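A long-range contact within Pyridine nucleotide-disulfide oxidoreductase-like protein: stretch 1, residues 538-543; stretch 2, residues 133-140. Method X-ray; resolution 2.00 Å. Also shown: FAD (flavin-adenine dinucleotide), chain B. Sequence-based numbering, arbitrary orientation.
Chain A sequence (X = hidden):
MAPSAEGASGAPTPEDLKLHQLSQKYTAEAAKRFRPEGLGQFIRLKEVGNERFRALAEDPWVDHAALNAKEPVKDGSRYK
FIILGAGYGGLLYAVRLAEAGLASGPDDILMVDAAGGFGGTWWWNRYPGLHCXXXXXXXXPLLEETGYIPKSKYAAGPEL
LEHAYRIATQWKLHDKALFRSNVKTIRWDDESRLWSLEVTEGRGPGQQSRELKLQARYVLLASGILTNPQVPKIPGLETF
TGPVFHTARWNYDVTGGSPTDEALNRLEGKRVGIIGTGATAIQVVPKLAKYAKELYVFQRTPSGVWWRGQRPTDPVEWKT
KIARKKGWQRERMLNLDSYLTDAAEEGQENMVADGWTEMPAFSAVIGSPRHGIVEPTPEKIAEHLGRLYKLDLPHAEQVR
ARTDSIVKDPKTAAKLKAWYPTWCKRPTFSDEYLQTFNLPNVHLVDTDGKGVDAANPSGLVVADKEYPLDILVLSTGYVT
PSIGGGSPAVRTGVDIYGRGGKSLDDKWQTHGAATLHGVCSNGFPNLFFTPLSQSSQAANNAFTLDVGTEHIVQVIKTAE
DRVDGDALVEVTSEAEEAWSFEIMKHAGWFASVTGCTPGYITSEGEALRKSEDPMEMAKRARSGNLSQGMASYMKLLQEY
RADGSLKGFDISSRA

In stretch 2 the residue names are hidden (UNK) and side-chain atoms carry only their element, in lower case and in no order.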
# COMPACT_ATOMS: atom_id res chain seq x y z
N ALA A 538 -8.19 1.85 6.17
CA ALA A 538 -8.62 3.15 5.91
C ALA A 538 -7.94 3.53 4.62
O ALA A 538 -6.86 3.02 4.33
CB ALA A 538 -8.19 3.98 7.07
N ALA A 539 -8.54 4.43 3.83
CA ALA A 539 -7.82 5.00 2.70
C ALA A 539 -6.47 5.53 3.10
O ALA A 539 -5.50 5.50 2.34
CB ALA A 539 -8.64 6.13 2.11
N ASN A 540 -6.41 6.08 4.30
CA ASN A 540 -5.23 6.62 4.84
C ASN A 540 -4.55 5.47 5.56
O ASN A 540 -4.88 5.17 6.70
CB ASN A 540 -5.59 7.74 5.81
CG ASN A 540 -4.38 8.36 6.49
OD1 ASN A 540 -3.22 8.07 6.15
ND2 ASN A 540 -4.65 9.26 7.44
N ASN A 541 -3.59 4.89 4.89
CA ASN A 541 -2.82 3.79 5.43
C ASN A 541 -2.08 4.12 6.71
O ASN A 541 -1.82 3.20 7.46
CB ASN A 541 -1.84 3.20 4.41
CG ASN A 541 -2.55 2.59 3.13
OD1 ASN A 541 -1.99 2.64 2.05
ND2 ASN A 541 -3.76 2.00 3.26
N ALA A 542 -1.76 5.38 6.96
CA ALA A 542 -1.03 5.78 8.15
C ALA A 542 -1.94 5.65 9.34
O ALA A 542 -1.46 5.52 10.49
CB ALA A 542 -0.52 7.24 8.06
N PHE A 543 -3.24 5.80 9.10
CA PHE A 543 -4.18 5.62 10.15
C PHE A 543 -4.23 4.13 10.58
O PHE A 543 -4.18 3.76 11.74
CB PHE A 543 -5.57 6.16 9.67
CG PHE A 543 -6.66 6.11 10.68
CD1 PHE A 543 -6.40 5.96 12.07
CD2 PHE A 543 -7.97 6.22 10.25
CE1 PHE A 543 -7.43 5.91 12.98
CE2 PHE A 543 -9.02 6.16 11.19
CZ PHE A 543 -8.73 6.03 12.57
N UNK A 133 -1.07 11.23 -1.57
CA UNK A 133 -2.43 11.53 -2.06
C UNK A 133 -3.40 11.81 -0.94
O UNK A 133 -4.48 12.35 -1.20
c UNK A 133 -2.93 10.44 -3.06
o UNK A 133 -3.27 7.94 -3.17
c UNK A 133 -3.01 8.98 -2.42
o UNK A 133 -2.85 8.89 -1.15
N UNK A 134 -3.00 11.56 0.32
CA UNK A 134 -3.77 11.94 1.46
C UNK A 134 -3.13 13.23 2.02
O UNK A 134 -1.89 13.36 2.02
c UNK A 134 -3.72 10.83 2.51
c UNK A 134 -4.28 11.24 3.84
c UNK A 134 -4.48 9.67 1.95
N UNK A 135 -3.97 14.14 2.51
CA UNK A 135 -3.45 15.32 3.24
C UNK A 135 -2.25 15.00 4.16
O UNK A 135 -2.35 14.15 5.04
c UNK A 135 -5.21 17.61 5.85
o UNK A 135 -5.97 18.66 5.69
c UNK A 135 -4.56 15.92 4.10
o UNK A 135 -5.18 16.84 6.87
c UNK A 135 -4.25 17.27 4.79
N UNK A 136 -1.19 15.78 4.01
CA UNK A 136 0.02 15.71 4.82
C UNK A 136 -0.25 15.70 6.33
O UNK A 136 0.39 14.89 7.08
o UNK A 136 0.50 18.03 4.96
c UNK A 136 0.96 16.84 4.41
N UNK A 137 -1.17 16.57 6.79
CA UNK A 137 -1.46 16.70 8.22
C UNK A 137 -2.12 15.43 8.79
O UNK A 137 -2.05 15.16 9.97
o UNK A 137 -1.10 22.39 5.13
c UNK A 137 -2.96 19.81 6.91
c UNK A 137 -0.36 20.78 6.74
c UNK A 137 -2.30 18.00 8.60
c UNK A 137 -2.68 20.84 6.05
c UNK A 137 -1.99 19.24 7.70
c UNK A 137 -0.69 19.74 7.61
c UNK A 137 -1.39 21.36 5.98
N UNK A 138 -2.77 14.67 7.93
CA UNK A 138 -3.43 13.42 8.28
C UNK A 138 -2.55 12.21 8.09
O UNK A 138 -2.70 11.23 8.81
o UNK A 138 -5.67 14.33 8.02
c UNK A 138 -4.74 13.33 7.46
N UNK A 139 -1.61 12.30 7.15
CA UNK A 139 -0.80 11.18 6.70
C UNK A 139 0.54 11.06 7.41
O UNK A 139 0.90 9.98 7.87
c UNK A 139 -0.59 11.23 5.20
c UNK A 139 1.88 7.97 3.91
c UNK A 139 2.37 9.28 3.91
o UNK A 139 2.72 6.96 3.50
c UNK A 139 1.55 10.29 4.31
c UNK A 139 -0.25 8.80 4.69
c UNK A 139 0.55 7.72 4.27
c UNK A 139 0.26 10.08 4.74
N UNK A 140 1.31 12.15 7.49
CA UNK A 140 2.65 12.08 8.08
C UNK A 140 2.54 11.66 9.57
O UNK A 140 1.80 12.24 10.32
c UNK A 140 3.39 13.37 7.90
s UNK A 140 4.34 15.31 6.10
c UNK A 140 6.04 14.83 6.44
c UNK A 140 3.43 13.78 6.40
PA FAD B . 6.58 0.29 3.29
O1A FAD B . 6.28 -0.47 2.04
O2A FAD B . 6.64 1.81 3.28
O5B FAD B . 7.98 -0.24 3.86
C5B FAD B . 8.22 -1.60 3.97
C4B FAD B . 9.68 -1.86 3.65
O4B FAD B . 9.94 -3.23 3.99
C3B FAD B . 10.09 -1.67 2.20
O3B FAD B . 11.31 -0.97 2.13
C2B FAD B . 10.27 -3.08 1.70
O2B FAD B . 11.22 -3.17 0.66
C1B FAD B . 10.71 -3.79 2.96
N9A FAD B . 10.53 -5.22 2.89
C8A FAD B . 9.38 -5.88 2.57
N7A FAD B . 9.64 -7.18 2.59
C5A FAD B . 10.93 -7.40 2.89
C6A FAD B . 11.77 -8.59 3.09
N6A FAD B . 11.38 -9.84 2.93
N1A FAD B . 12.99 -8.32 3.47
C2A FAD B . 13.47 -7.07 3.62
N3A FAD B . 12.82 -5.94 3.47
C4A FAD B . 11.52 -6.08 3.07
N1 FAD B . -0.72 5.41 1.29
C2 FAD B . -1.46 6.40 1.88
O2 FAD B . -2.16 6.16 2.85
N3 FAD B . -1.43 7.66 1.41
C4 FAD B . -0.67 7.95 0.34
O4 FAD B . -0.68 9.12 -0.04
C4X FAD B . 0.16 6.97 -0.37
N5 FAD B . 0.93 7.23 -1.48
C5X FAD B . 1.65 6.21 -2.02
C6 FAD B . 2.48 6.44 -3.22
C7 FAD B . 3.21 5.27 -3.74
C7M FAD B . 4.09 5.40 -4.96
C8 FAD B . 3.11 3.92 -3.12
C8M FAD B . 3.87 2.70 -3.64
C9 FAD B . 2.31 3.73 -2.01
C9A FAD B . 1.59 4.82 -1.44
N10 FAD B . 0.77 4.56 -0.33
C10 FAD B . 0.08 5.64 0.24
C1' FAD B . 0.72 3.24 0.34
C2' FAD B . 2.03 3.16 1.23
O2' FAD B . 2.72 1.93 0.93
C3' FAD B . 1.79 3.30 2.77
O3' FAD B . 1.17 4.57 3.03
C4' FAD B . 3.03 3.33 3.69
O4' FAD B . 4.19 4.12 3.18
C5' FAD B . 3.46 1.88 4.03
O5' FAD B . 4.34 1.96 5.19
P FAD B . 4.94 0.52 5.62
O1P FAD B . 6.19 0.86 6.51
O2P FAD B . 3.75 -0.31 6.12
O3P FAD B . 5.37 -0.22 4.21

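Position 133 carries two carbons in a row, the second bearing two oxygens: a short carboxylate. It makes no contact with stretch 1 and buries nothing against it. This is Asp-133, and its task lies with the flavin, where its backbone N donates to FAD O4 at 2.6 Å.

At position 134 one carbon carries two more, three in all, with no polar atom. The CA-to-CB bond points toward stretch 1, and one of the branch carbons comes within 3.9 Å of Asn-540 CG. A branch at the first carbon with nothing beyond it means Val-134. Its CG1 is the atom near Asn-540 CG, while CG2 lies 4.3 Å from Ala-539 O, so the small fork packs against the turn that precedes the helix of stretch 1.

Position 135 has three carbons in line, the third holding two oxygens, and touches nothing on stretch 1. It is Glu-135, the N-cap of the helix that follows; its backbone O accepts from the backbone N of position 138 at 3.0 Å and from that of position 139 at 2.9 Å.

Position 136 shows one carbon and one oxygen, out of reach of stretch 1. With no second branch it is Ser-136, in the first turn of the helix.

At position 137 one carbon leads to a ring of six carbons bearing an oxygen, which is a tyrosine. Tyr-137 is also out of reach, its ring directed elsewhere in the structure.

Position 138 again has one carbon and one oxygen. Its carbon lies 4.1 Å from Asn-540 ND2, but the important atom is its backbone oxygen. The residue is Ser-138; its OG donates back to Glu-135 OE1 at 2.8 Å, while its backbone O separately accepts from Asn-540 ND2.

Position 139 has one carbon, then a six-carbon ring with an oxygen. A ring carbon sits 3.7 Å from Ala-542 CB, and Asn-540 OD1 lies near the ring plane, at its edge. This is Tyr-139: CD1 is the carbon facing Ala-542 CB and is 3.4 Å from Asn-540 OD1. FAD C4 lies over one face of the ring, and OH shares a hydrogen bond with FAD O3' at 2.9 Å.

Position 140 is an unbranched chain of two carbons, sulfur and carbon; its CA-to-CB bond points away from stretch 1. Met-140 is the first residue to leave helical geometry.

The rule here is one amide used at both ends. Asn-540 ND2 donates to Ser-138 O at 3.1 Å and a nearly straight 162°, while OD1 accepts from Ala-542 N at 3.2 Å, capping its own helix. That one side chain thus ties a helix start to a helix 401 or more residues earlier. Ala-542 CB, directed toward stretch 2, lies 3.1 Å from Tyr-139 O. The flavin joins both sides: Asn-541 N donates to FAD O2 at 2.8 Å, while Asp-133 and Tyr-139 hold FAD O4 and FAD O3' from stretch 2.

Stretch 2 (133-140) DVESYSYM
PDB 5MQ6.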